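Local coordinates for protein threonine synthase (Brucella melitensis bv. 1, PDB 4F4F) that probably catalyses the last step of threonine biosynthesis, turning O-phospho-L-homoserine and water into L-threonine and phosphate with pyridoxal 5'-phosphate as cofactor, at residues Gly13-Leu18 and Ala29-Leu34; Leu34-Glu39 and Phe321-Phe326; Val59-Leu64 and Asp76-Val81. All coordinates share one frame; numbering follows the deposited sequence.

Contact 1: Gly13-Leu18 and Ala29-Leu34; sequences GEAPVL and ARDGGL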
ATOM      1  N   GLY A  13      13.702  -0.034  18.562  1.00 13.56           N
ATOM      2  CA  GLY A  13      14.708   0.766  19.287  1.00 14.47           C
ATOM      3  C   GLY A  13      16.176   0.357  19.309  1.00 16.10           C
ATOM      4  O   GLY A  13      16.958   1.004  20.018  1.00 16.74           O
ATOM      5  N   GLU A  14      16.562  -0.708  18.615  1.00 16.33           N
ATOM      6  CA  GLU A  14      17.949  -1.205  18.721  1.00 18.22           C
ATOM      7  C   GLU A  14      18.536  -1.564  17.376  1.00 18.94           C
ATOM      8  O   GLU A  14      19.319  -2.496  17.278  1.00 21.92           O
ATOM      9  CB  GLU A  14      18.001  -2.470  19.576  1.00 19.07           C
ATOM     10  CG  GLU A  14      17.223  -2.335  20.851  1.00 19.38           C
ATOM     11  CD  GLU A  14      17.428  -3.493  21.777  1.00 20.07           C
ATOM     12  OE1 GLU A  14      16.981  -4.617  21.486  1.00 19.83           O
ATOM     13  OE2 GLU A  14      18.041  -3.222  22.805  1.00 22.66           O
ATOM     14  N   ALA A  15      18.140  -0.859  16.344  1.00 18.25           N
ATOM     15  CA  ALA A  15      18.651  -1.078  15.015  1.00 18.01           C
ATOM     16  C   ALA A  15      19.457   0.171  14.649  1.00 18.36           C
ATOM     17  O   ALA A  15      19.236   1.221  15.191  1.00 17.30           O
ATOM     18  CB  ALA A  15      17.496  -1.284  14.041  1.00 16.61           C
ATOM     19  N   PRO A  16      20.384   0.053  13.684  1.00 19.16           N
ATOM     20  CA  PRO A  16      21.118   1.239  13.234  1.00 19.89           C
ATOM     21  C   PRO A  16      20.165   2.363  12.811  1.00 18.22           C
ATOM     22  O   PRO A  16      19.121   2.080  12.210  1.00 18.00           O
ATOM     23  CB  PRO A  16      21.915   0.746  12.035  1.00 21.37           C
ATOM     24  CG  PRO A  16      21.963  -0.734  12.161  1.00 22.05           C
ATOM     25  CD  PRO A  16      20.912  -1.192  13.134  1.00 20.74           C
ATOM     26  N   VAL A  17      20.499   3.604  13.159  1.00 17.65           N
ATOM     27  CA  VAL A  17      19.760   4.775  12.695  1.00 16.83           C
ATOM     28  C   VAL A  17      20.231   5.019  11.258  1.00 17.37           C
ATOM     29  O   VAL A  17      21.426   5.090  11.016  1.00 17.97           O
ATOM     30  CB  VAL A  17      20.038   6.004  13.569  1.00 17.49           C
ATOM     31  CG1 VAL A  17      19.353   7.261  13.027  1.00 16.66           C
ATOM     32  CG2 VAL A  17      19.583   5.755  15.006  1.00 17.89           C
ATOM     33  N   LEU A  18      19.309   5.076  10.300  1.00 16.27           N
ATOM     34  CA  LEU A  18      19.687   5.111   8.891  1.00 16.80           C
ATOM     35  C   LEU A  18      19.276   6.407   8.171  1.00 15.94           C
ATOM     36  O   LEU A  18      18.300   7.043   8.540  1.00 14.81           O
ATOM     37  CB  LEU A  18      19.059   3.915   8.162  1.00 17.42           C
ATOM     38  CG  LEU A  18      19.464   2.477   8.556  1.00 18.40           C
ATOM     39  CD1 LEU A  18      18.634   1.499   7.725  1.00 18.82           C
ATOM     40  CD2 LEU A  18      20.950   2.246   8.385  1.00 19.85           C
ATOM     41  N   ALA A  29      13.951  -3.609   9.866  1.00 22.01           N
ATOM     42  CA  ALA A  29      15.153  -3.294  10.625  1.00 20.57           C
ATOM     43  C   ALA A  29      15.838  -4.548  11.239  1.00 20.02           C
ATOM     44  O   ALA A  29      15.206  -5.566  11.484  1.00 20.37           O
ATOM     45  CB  ALA A  29      14.882  -2.219  11.699  1.00 18.48           C
ATOM     46  N   ARG A  30      17.140  -4.431  11.475  1.00 20.21           N
ATOM     47  CA  ARG A  30      17.992  -5.456  12.164  1.00 20.41           C
ATOM     48  C   ARG A  30      17.381  -6.011  13.449  1.00 19.32           C
ATOM     49  O   ARG A  30      17.612  -7.181  13.809  1.00 19.77           O
ATOM     50  CB  ARG A  30      19.361  -4.836  12.509  1.00 21.57           C
ATOM     51  CG  ARG A  30      20.401  -5.822  13.049  1.00 23.95           C
ATOM     52  CD  ARG A  30      21.766  -5.149  13.245  1.00 24.97           C
ATOM     53  NE  ARG A  30      22.811  -6.065  13.680  1.00 26.48           N
ATOM     54  CZ  ARG A  30      22.967  -6.543  14.917  1.00 26.77           C
ATOM     55  NH1 ARG A  30      22.127  -6.262  15.897  1.00 25.84           N
ATOM     56  NH2 ARG A  30      23.970  -7.356  15.167  1.00 29.21           N
ATOM     57  N   ASP A  31      16.622  -5.178  14.164  1.00 17.01           N
ATOM     58  CA  ASP A  31      16.013  -5.594  15.419  1.00 16.43           C
ATOM     59  C   ASP A  31      14.598  -6.155  15.237  1.00 16.04           C
ATOM     60  O   ASP A  31      13.886  -6.354  16.186  1.00 15.97           O
ATOM     61  CB  ASP A  31      16.003  -4.455  16.449  1.00 15.59           C
ATOM     62  CG  ASP A  31      15.156  -3.258  16.011  1.00 14.59           C
ATOM     63  OD1 ASP A  31      14.543  -3.272  14.909  1.00 13.75           O
ATOM     64  OD2 ASP A  31      15.144  -2.278  16.776  1.00 14.13           O
ATOM     65  N   GLY A  32      14.190  -6.366  14.002  1.00 15.96           N
ATOM     66  CA  GLY A  32      12.880  -6.873  13.726  1.00 15.99           C
ATOM     67  C   GLY A  32      11.786  -5.828  13.609  1.00 14.62           C
ATOM     68  O   GLY A  32      10.668  -6.161  13.275  1.00 14.74           O
ATOM     69  N   GLY A  33      12.100  -4.568  13.883  1.00 13.70           N
ATOM     70  CA  GLY A  33      11.163  -3.502  13.740  1.00 12.87           C
ATOM     71  C   GLY A  33      11.078  -2.854  12.382  1.00 12.73           C
ATOM     72  O   GLY A  33      11.690  -3.310  11.408  1.00 13.32           O
ATOM     73  N   LEU A  34      10.310  -1.769  12.354  1.00 11.94           N
ATOM     74  CA  LEU A  34       9.996  -1.052  11.152  1.00 12.01           C
ATOM     75  C   LEU A  34      10.572   0.348  11.254  1.00 11.29           C
ATOM     76  O   LEU A  34      10.548   0.963  12.322  1.00 10.16           O
ATOM     77  CB  LEU A  34       8.488  -0.982  10.963  1.00 12.45           C
ATOM     78  CG  LEU A  34       7.751  -2.331  10.917  1.00 13.44           C
ATOM     79  CD1 LEU A  34       6.239  -2.089  10.869  1.00 13.71           C
ATOM     80  CD2 LEU A  34       8.236  -3.111   9.726  1.00 14.28           C
TER
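An Asx turn and a type I beta turn, overlapping in the loop A29-L34, present one carboxylate to the loop G13-L18, and the contact shows how an aspartate, backed by small apolar side chains, can link two irregular segments. The type I turn runs from A29 to G32 and is closed by the backbone bond from G32 N to A29 O. Within it the CG of D31 takes the crowded position between its own backbone N and carbonyl carbon (chi1 63°), which brings the two carboxylate oxygens to different tasks. OD1 looks inward along its own loop: G33 N donates to it over 2.9 Å, from above the carboxylate plane, and it also bonds the hydroxyl of S10 on strand 8-10. OD2 reaches across instead and accepts from E14 N through its anti lone pair. Bonded on both oxygens, the carboxylate has little freedom to rotate.

The tight part lies directly beside this grip. The methyl of A15 points at the opposite loop, its CB 3.6 Å from A29 CB and an equal 3.6 Å from the carboxylate carbon CG of D31, so it fills the angle between the A29 methyl and the acid group. Y35 closes over both alanines from strand 35-37.

Toward solvent the fit loosens. P16 and R30 meet crosswise, P16 CD lying 4.0 Å from both CB and CD of R30, whose exposed chain is extended from CG to NE. The E14 side chain is exposed as well, and its like-charged carboxylate stays clear of D31. The one hydrogen bond between the two segments runs from the backbone N of E14 to the side-chain OD2 of D31, 2.8 Å long and nearly straight at 164°.

Contact 2: Leu34-Glu39 and Phe321-Phe326; sequences LYLPQE and FERLLF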
ATOM      1  N   LEU A  34      10.310  -1.769  12.354  1.00 11.94           N
ATOM      2  CA  LEU A  34       9.996  -1.052  11.152  1.00 12.01           C
ATOM      3  C   LEU A  34      10.572   0.348  11.254  1.00 11.29           C
ATOM      4  O   LEU A  34      10.548   0.963  12.322  1.00 10.16           O
ATOM      5  CB  LEU A  34       8.488  -0.982  10.963  1.00 12.45           C
ATOM      6  CG  LEU A  34       7.751  -2.331  10.917  1.00 13.44           C
ATOM      7  CD1 LEU A  34       6.239  -2.089  10.869  1.00 13.71           C
ATOM      8  CD2 LEU A  34       8.236  -3.111   9.726  1.00 14.28           C
ATOM      9  N   TYR A  35      11.088   0.846  10.134  1.00 11.53           N
ATOM     10  CA  TYR A  35      11.662   2.196  10.113  1.00 11.37           C
ATOM     11  C   TYR A  35      10.637   3.327  10.014  1.00 11.25           C
ATOM     12  O   TYR A  35       9.676   3.249   9.255  1.00 11.66           O
ATOM     13  CB  TYR A  35      12.723   2.305   9.000  1.00 11.79           C
ATOM     14  CG  TYR A  35      14.047   1.766   9.450  1.00 12.42           C
ATOM     15  CD1 TYR A  35      14.778   2.443  10.400  1.00 12.36           C
ATOM     16  CD2 TYR A  35      14.576   0.586   8.941  1.00 13.34           C
ATOM     17  CE1 TYR A  35      15.977   1.981  10.862  1.00 13.10           C
ATOM     18  CE2 TYR A  35      15.814   0.111   9.374  1.00 14.12           C
ATOM     19  CZ  TYR A  35      16.526   0.825  10.327  1.00 13.87           C
ATOM     20  OH  TYR A  35      17.770   0.405  10.815  1.00 14.62           O
ATOM     21  N   LEU A  36      10.876   4.379  10.796  1.00 10.99           N
ATOM     22  CA  LEU A  36      10.077   5.596  10.774  1.00 10.92           C
ATOM     23  C   LEU A  36      10.980   6.811  10.852  1.00 10.71           C
ATOM     24  O   LEU A  36      12.072   6.729  11.396  1.00 10.81           O
ATOM     25  CB  LEU A  36       9.126   5.657  11.965  1.00 10.73           C
ATOM     26  CG  LEU A  36       7.892   4.781  11.957  1.00 11.22           C
ATOM     27  CD1 LEU A  36       7.254   4.785  13.372  1.00 10.95           C
ATOM     28  CD2 LEU A  36       6.914   5.254  10.883  1.00 11.40           C
ATOM     29  N   PRO A  37      10.517   7.960  10.318  1.00 11.08           N
ATOM     30  CA  PRO A  37      11.295   9.161  10.456  1.00 11.77           C
ATOM     31  C   PRO A  37      11.587   9.516  11.893  1.00 12.13           C
ATOM     32  O   PRO A  37      10.734   9.366  12.731  1.00 12.15           O
ATOM     33  CB  PRO A  37      10.443  10.257   9.801  1.00 11.71           C
ATOM     34  CG  PRO A  37       9.328   9.604   9.184  1.00 11.81           C
ATOM     35  CD  PRO A  37       9.322   8.148   9.477  1.00 11.50           C
ATOM     36  N   GLN A  38      12.811   9.977  12.156  1.00 13.11           N
ATOM     37  CA  GLN A  38      13.196  10.387  13.490  1.00 14.36           C
ATOM     38  C   GLN A  38      12.358  11.604  13.911  1.00 14.72           C
ATOM     39  O   GLN A  38      12.073  11.801  15.088  1.00 14.24           O
ATOM     40  CB  GLN A  38      14.660  10.747  13.472  1.00 16.06           C
ATOM     41  CG  GLN A  38      15.234  11.134  14.821  1.00 17.82           C
ATOM     42  CD  GLN A  38      16.680  11.486  14.697  1.00 19.90           C
ATOM     43  OE1 GLN A  38      17.032  12.591  14.273  1.00 22.59           O
ATOM     44  NE2 GLN A  38      17.525  10.575  15.080  1.00 20.72           N
ATOM     45  N   GLU A  39      12.020  12.436  12.929  1.00 15.09           N
ATOM     46  CA  GLU A  39      11.055  13.507  13.117  1.00 16.53           C
ATOM     47  C   GLU A  39      10.278  13.697  11.842  1.00 15.11           C
ATOM     48  O   GLU A  39      10.744  13.329  10.752  1.00 15.18           O
ATOM     49  CB  GLU A  39      11.733  14.828  13.452  1.00 19.70           C
ATOM     50  CG  GLU A  39      12.707  15.284  12.396  1.00 22.63           C
ATOM     51  CD  GLU A  39      14.131  15.217  12.888  1.00 26.92           C
ATOM     52  OE1 GLU A  39      14.907  16.088  12.431  1.00 33.31           O
ATOM     53  OE2 GLU A  39      14.470  14.346  13.742  1.00 28.62           O
ATOM     54  N   PHE A 321       0.588  -1.845  11.515  1.00 12.56           N
ATOM     55  CA  PHE A 321      -0.026  -1.351  12.779  1.00 12.55           C
ATOM     56  C   PHE A 321       1.043  -1.026  13.837  1.00 11.99           C
ATOM     57  O   PHE A 321       0.898  -0.081  14.610  1.00 11.67           O
ATOM     58  CB  PHE A 321      -1.017  -2.380  13.309  1.00 13.24           C
ATOM     59  CG  PHE A 321      -1.839  -1.903  14.474  1.00 13.69           C
ATOM     60  CD1 PHE A 321      -2.625  -0.773  14.377  1.00 13.81           C
ATOM     61  CD2 PHE A 321      -1.850  -2.623  15.651  1.00 14.21           C
ATOM     62  CE1 PHE A 321      -3.404  -0.353  15.455  1.00 14.13           C
ATOM     63  CE2 PHE A 321      -2.599  -2.196  16.726  1.00 14.51           C
ATOM     64  CZ  PHE A 321      -3.386  -1.070  16.626  1.00 14.32           C
ATOM     65  N   GLU A 322       2.128  -1.790  13.820  1.00 11.84           N
ATOM     66  CA  GLU A 322       3.284  -1.563  14.690  1.00 11.73           C
ATOM     67  C   GLU A 322       3.827  -0.147  14.607  1.00 11.28           C
ATOM     68  O   GLU A 322       4.284   0.373  15.623  1.00 11.21           O
ATOM     69  CB  GLU A 322       4.410  -2.592  14.402  1.00 11.96           C
ATOM     70  CG  GLU A 322       5.689  -2.377  15.210  1.00 11.98           C
ATOM     71  CD  GLU A 322       6.739  -3.458  15.002  1.00 12.34           C
ATOM     72  OE1 GLU A 322       6.425  -4.520  14.414  1.00 12.67           O
ATOM     73  OE2 GLU A 322       7.865  -3.244  15.463  1.00 12.15           O
ATOM     74  N   ARG A 323       3.756   0.490  13.434  1.00 10.94           N
ATOM     75  CA  ARG A 323       4.224   1.861  13.325  1.00 10.86           C
ATOM     76  C   ARG A 323       3.335   2.764  14.183  1.00 10.80           C
ATOM     77  O   ARG A 323       3.844   3.631  14.936  1.00 10.74           O
ATOM     78  CB  ARG A 323       4.288   2.330  11.872  1.00 10.78           C
ATOM     79  CG  ARG A 323       5.493   1.838  11.125  1.00 10.88           C
ATOM     80  CD  ARG A 323       5.469   2.257   9.654  1.00 10.88           C
ATOM     81  NE  ARG A 323       6.803   2.213   9.049  1.00 10.90           N
ATOM     82  CZ  ARG A 323       7.241   1.271   8.222  1.00 11.37           C
ATOM     83  NH1 ARG A 323       6.483   0.245   7.838  1.00 11.96           N
ATOM     84  NH2 ARG A 323       8.470   1.322   7.754  1.00 11.53           N
ATOM     85  N   LEU A 324       2.022   2.543  14.143  1.00 10.73           N
ATOM     86  CA  LEU A 324       1.157   3.359  14.992  1.00 10.81           C
ATOM     87  C   LEU A 324       1.356   3.030  16.468  1.00 11.00           C
ATOM     88  O   LEU A 324       1.332   3.946  17.318  1.00 10.90           O
ATOM     89  CB  LEU A 324      -0.322   3.251  14.616  1.00 10.95           C
ATOM     90  CG  LEU A 324      -1.338   4.003  15.515  1.00 11.16           C
ATOM     91  CD1 LEU A 324      -1.048   5.504  15.557  1.00 11.13           C
ATOM     92  CD2 LEU A 324      -2.751   3.742  15.047  1.00 11.34           C
ATOM     93  N   LEU A 325       1.506   1.743  16.795  1.00 11.22           N
ATOM     94  CA  LEU A 325       1.772   1.365  18.175  1.00 11.60           C
ATOM     95  C   LEU A 325       2.959   2.147  18.755  1.00 11.46           C
ATOM     96  O   LEU A 325       2.924   2.599  19.889  1.00 11.49           O
ATOM     97  CB  LEU A 325       2.048  -0.142  18.297  1.00 11.95           C
ATOM     98  CG  LEU A 325       0.850  -1.067  18.148  1.00 12.38           C
ATOM     99  CD1 LEU A 325       1.260  -2.550  18.172  1.00 12.87           C
ATOM    100  CD2 LEU A 325      -0.183  -0.802  19.246  1.00 12.59           C
ATOM    101  N   PHE A 326       4.035   2.245  17.986  1.00 11.44           N
ATOM    102  CA  PHE A 326       5.254   2.954  18.412  1.00 11.75           C
ATOM    103  C   PHE A 326       4.911   4.403  18.730  1.00 11.94           C
ATOM    104  O   PHE A 326       5.256   4.898  19.806  1.00 12.47           O
ATOM    105  CB  PHE A 326       6.305   2.879  17.292  1.00 11.57           C
ATOM    106  CG  PHE A 326       7.652   3.448  17.623  1.00 11.69           C
ATOM    107  CD1 PHE A 326       8.393   2.965  18.685  1.00 12.22           C
ATOM    108  CD2 PHE A 326       8.224   4.434  16.812  1.00 11.63           C
ATOM    109  CE1 PHE A 326       9.677   3.464  18.944  1.00 12.34           C
ATOM    110  CE2 PHE A 326       9.493   4.923  17.055  1.00 11.77           C
ATOM    111  CZ  PHE A 326      10.222   4.444  18.130  1.00 12.09           C
TER
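A side-on arginine grip on a backbone carbonyl joins strand 35-37, half of a two-stranded antiparallel sheet, to helix 321-328 in the pyridoxal-phosphate-dependent enzyme part of the chain. In the first shell, R323 aims NE and NH2 at the one oxygen, Y35 O: NH2 donates over 2.7 Å to Y35 O in the carbonyl plane, on a lone pair, while NE, 3.1 Å from Y35 O, comes from above that plane with a more bent bond. The oxygen lies near the guanidinium plane.

Leucines pack about this group. L34 CB sits over the guanidinium centre, 3.7 Å above its plane, whereas L36 CD2 meets its edge and lies 3.5 Å from R323 CD. The other branch of L36 reaches the ring edge of F326, CD1 stopping 3.6 Å from F326 CD2.

Farther out, W229 and F266 add cover to R323 and L36, and E322 holds R12 and T11 with its carboxylate. The R323 side chain lies about 6 Å from that of F262, a pyridoxal-phosphate-binding residue, so the contact lies near the cofactor pocket. The rotation of the guanidinium is further fixed by a hydrogen bond from R323 NH1 to I227 O.

Contact 3: Val59-Leu64 and Asp76-Val81; sequences VALAVL and DFERMV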
ATOM      1  N   VAL A  59       2.995  18.927  -5.782  1.00 11.74           N
ATOM      2  CA  VAL A  59       2.676  18.724  -4.391  1.00 11.45           C
ATOM      3  C   VAL A  59       3.522  17.578  -3.833  1.00 11.07           C
ATOM      4  O   VAL A  59       4.029  17.657  -2.725  1.00 11.05           O
ATOM      5  CB  VAL A  59       1.174  18.453  -4.175  1.00 11.11           C
ATOM      6  CG1 VAL A  59       0.872  18.040  -2.733  1.00 10.69           C
ATOM      7  CG2 VAL A  59       0.355  19.699  -4.542  1.00 11.29           C
ATOM      8  N   ALA A  60       3.650  16.528  -4.620  1.00 11.08           N
ATOM      9  CA  ALA A  60       4.485  15.371  -4.269  1.00 11.00           C
ATOM     10  C   ALA A  60       5.942  15.797  -3.987  1.00 11.35           C
ATOM     11  O   ALA A  60       6.537  15.391  -3.008  1.00 11.59           O
ATOM     12  CB  ALA A  60       4.417  14.325  -5.381  1.00 10.72           C
ATOM     13  N   LEU A  61       6.488  16.666  -4.802  1.00 11.99           N
ATOM     14  CA  LEU A  61       7.865  17.114  -4.592  1.00 12.33           C
ATOM     15  C   LEU A  61       7.972  17.906  -3.289  1.00 12.48           C
ATOM     16  O   LEU A  61       8.905  17.696  -2.503  1.00 12.59           O
ATOM     17  CB  LEU A  61       8.345  17.910  -5.786  1.00 12.99           C
ATOM     18  CG  LEU A  61       8.592  17.123  -7.077  1.00 13.11           C
ATOM     19  CD1 LEU A  61       8.738  18.079  -8.236  1.00 13.82           C
ATOM     20  CD2 LEU A  61       9.797  16.223  -6.943  1.00 13.15           C
ATOM     21  N   ALA A  62       7.002  18.782  -3.031  1.00 12.35           N
ATOM     22  CA  ALA A  62       6.975  19.558  -1.798  1.00 12.46           C
ATOM     23  C   ALA A  62       6.881  18.642  -0.583  1.00 12.19           C
ATOM     24  O   ALA A  62       7.650  18.819   0.384  1.00 12.50           O
ATOM     25  CB  ALA A  62       5.834  20.590  -1.802  1.00 12.55           C
ATOM     26  N   VAL A  63       5.987  17.659  -0.629  1.00 11.48           N
ATOM     27  CA  VAL A  63       5.644  16.833   0.548  1.00 11.52           C
ATOM     28  C   VAL A  63       6.713  15.760   0.822  1.00 11.42           C
ATOM     29  O   VAL A  63       7.076  15.478   1.976  1.00 11.51           O
ATOM     30  CB  VAL A  63       4.175  16.299   0.341  1.00 11.44           C
ATOM     31  CG1 VAL A  63       3.800  15.104   1.182  1.00 11.97           C
ATOM     32  CG2 VAL A  63       3.213  17.481   0.558  1.00 11.79           C
ATOM     33  N   LEU A  64       7.249  15.174  -0.238  1.00 11.32           N
ATOM     34  CA  LEU A  64       8.188  14.075  -0.126  1.00 11.44           C
ATOM     35  C   LEU A  64       9.672  14.452   0.009  1.00 11.97           C
ATOM     36  O   LEU A  64      10.431  13.705   0.650  1.00 11.98           O
ATOM     37  CB  LEU A  64       8.021  13.093  -1.307  1.00 11.02           C
ATOM     38  CG  LEU A  64       6.625  12.498  -1.443  1.00 10.81           C
ATOM     39  CD1 LEU A  64       6.571  11.519  -2.590  1.00 11.05           C
ATOM     40  CD2 LEU A  64       6.113  11.847  -0.143  1.00 10.64           C
ATOM     41  N   ASP A  76      16.950  15.112 -10.268  1.00 18.34           N
ATOM     42  CA  ASP A  76      16.721  13.671 -10.386  1.00 18.25           C
ATOM     43  C   ASP A  76      15.399  13.268  -9.727  1.00 17.27           C
ATOM     44  O   ASP A  76      14.619  12.508 -10.305  1.00 16.98           O
ATOM     45  CB  ASP A  76      17.871  12.866  -9.780  1.00 18.68           C
ATOM     46  CG  ASP A  76      19.174  13.098 -10.501  1.00 20.36           C
ATOM     47  OD1 ASP A  76      19.228  12.814 -11.701  1.00 21.20           O
ATOM     48  OD2 ASP A  76      20.108  13.619  -9.861  1.00 21.25           O
ATOM     49  N   PHE A  77      15.129  13.791  -8.532  1.00 16.76           N
ATOM     50  CA  PHE A  77      13.825  13.549  -7.883  1.00 16.36           C
ATOM     51  C   PHE A  77      12.627  14.047  -8.727  1.00 17.32           C
ATOM     52  O   PHE A  77      11.661  13.303  -8.895  1.00 15.88           O
ATOM     53  CB  PHE A  77      13.816  14.097  -6.449  1.00 15.76           C
ATOM     54  CG  PHE A  77      12.761  13.482  -5.546  1.00 14.69           C
ATOM     55  CD1 PHE A  77      12.672  12.103  -5.376  1.00 14.45           C
ATOM     56  CD2 PHE A  77      11.935  14.273  -4.813  1.00 14.04           C
ATOM     57  CE1 PHE A  77      11.714  11.551  -4.550  1.00 13.77           C
ATOM     58  CE2 PHE A  77      10.986  13.734  -3.974  1.00 13.69           C
ATOM     59  CZ  PHE A  77      10.882  12.368  -3.815  1.00 13.46           C
ATOM     60  N   GLU A  78      12.713  15.268  -9.292  1.00 19.49           N
ATOM     61  CA  GLU A  78      11.730  15.787 -10.294  1.00 22.86           C
ATOM     62  C   GLU A  78      12.005  15.354 -11.750  1.00 25.63           C
ATOM     63  O   GLU A  78      11.970  16.220 -12.757  1.00 32.00           O
ATOM     64  CB  GLU A  78      11.766  17.311 -10.408  1.00 24.78           C
ATOM     65  CG  GLU A  78      10.742  17.781 -11.430  1.00 27.16           C
ATOM     66  CD  GLU A  78      10.763  19.253 -11.708  1.00 31.70           C
ATOM     67  OE1 GLU A  78      10.127  19.638 -12.713  1.00 36.88           O
ATOM     68  OE2 GLU A  78      11.400  20.017 -10.954  1.00 34.36           O
ATOM     69  N   ARG A  79      12.475  14.157 -11.893  1.00 22.38           N
ATOM     70  CA  ARG A  79      12.305  13.431 -13.112  1.00 21.80           C
ATOM     71  C   ARG A  79      11.537  12.193 -12.670  1.00 18.55           C
ATOM     72  O   ARG A  79      10.590  11.807 -13.283  1.00 17.22           O
ATOM     73  CB  ARG A  79      13.676  13.079 -13.640  1.00 24.55           C
ATOM     74  CG  ARG A  79      13.766  12.218 -14.876  1.00 28.06           C
ATOM     75  CD  ARG A  79      15.250  11.887 -15.069  1.00 31.05           C
ATOM     76  NE  ARG A  79      15.619  10.561 -14.548  1.00 34.21           N
ATOM     77  CZ  ARG A  79      15.849  10.197 -13.272  1.00 36.52           C
ATOM     78  NH1 ARG A  79      16.176   8.931 -13.022  1.00 40.32           N
ATOM     79  NH2 ARG A  79      15.752  11.019 -12.234  1.00 34.81           N
ATOM     80  N   MET A  80      11.949  11.587 -11.570  1.00 16.82           N
ATOM     81  CA  MET A  80      11.410  10.282 -11.223  1.00 16.25           C
ATOM     82  C   MET A  80       9.952  10.402 -10.701  1.00 15.09           C
ATOM     83  O   MET A  80       9.120   9.564 -11.011  1.00 14.23           O
ATOM     84  CB  MET A  80      12.348   9.543 -10.265  1.00 16.36           C
ATOM     85  CG  MET A  80      12.429  10.073  -8.848  1.00 16.25           C
ATOM     86  SD  MET A  80      13.680   9.143  -7.889  1.00 17.22           S
ATOM     87  CE  MET A  80      15.249   9.549  -8.612  1.00 17.01           C
ATOM     88  N   VAL A  81       9.641  11.488  -9.994  1.00 14.62           N
ATOM     89  CA  VAL A  81       8.253  11.755  -9.554  1.00 14.28           C
ATOM     90  C   VAL A  81       7.378  12.029 -10.787  1.00 15.11           C
ATOM     91  O   VAL A  81       6.309  11.457 -10.942  1.00 13.92           O
ATOM     92  CB  VAL A  81       8.188  12.892  -8.505  1.00 13.77           C
ATOM     93  CG1 VAL A  81       6.748  13.241  -8.190  1.00 13.39           C
ATOM     94  CG2 VAL A  81       8.909  12.507  -7.226  1.00 13.22           C
TER
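L61 and F77 lie alongside one another, pointing in opposite senses, where helix 56-64 packs against helix 74-86, a helix-helix contact whose short segments cross at 128° with axes 10.3 Å apart. Both helices belong to the N-terminal family region of threonine synthase, and their contact lies away from the cofactor site. L61 sets its CG anti to the carbonyl carbon (chi1 -70°), and its two methyls then divide the work. CD2 turns into the interface, 3.6 Å from F77 CD2 on an oblique approach to the ring and 3.8 Å from V81 CG2. CD1 faces the exposed E78, whose chain runs roughly perpendicular to L61 and is touched at CB and CG.

The F77 ring is packed on a face and at an edge. From its own helix, V81 CG2 stands over the centre of one face, 3.8 Å above the plane; from the other helix, L64 CB meets the ring edge in plane, 3.9 Å from F77 CZ. V81 spreads its branches as L61 does: CG1 is anti to the backbone N and meets the methyl of A60, and CG2 serves both the ring and L61. Helix 236-245 lies against A60 and L64 through V237, and helix 117-134 touches L64 and M80.

No hydrogen bond spans the two segments. E78 offers L61 its aliphatic stem, while its OE1 forms a salt bridge with R82 along its own helix, so cohesion between the segments rests on apolar packing and shape.

In the fold
From the N terminus, the chain passes strand 8-10 and helix 20-26, and contact 1 closes the short loop round that helix. It ends at L34, which contact 2 shares as its first residue: the two are in series and touch directly, Y35 reaching back to P16, L18 and A29. Contact 2 then spans 281 residues to helix 321-328, tying the N-terminal two-stranded sheet to the pyridoxal-phosphate region. Contact 3, a local pairing of helices 56-64 and 74-86, falls wholly within that long excursion and crosses nothing. Its centre is about 23 Å from that of contact 2 and about 27 Å from that of contact 1, and it touches neither.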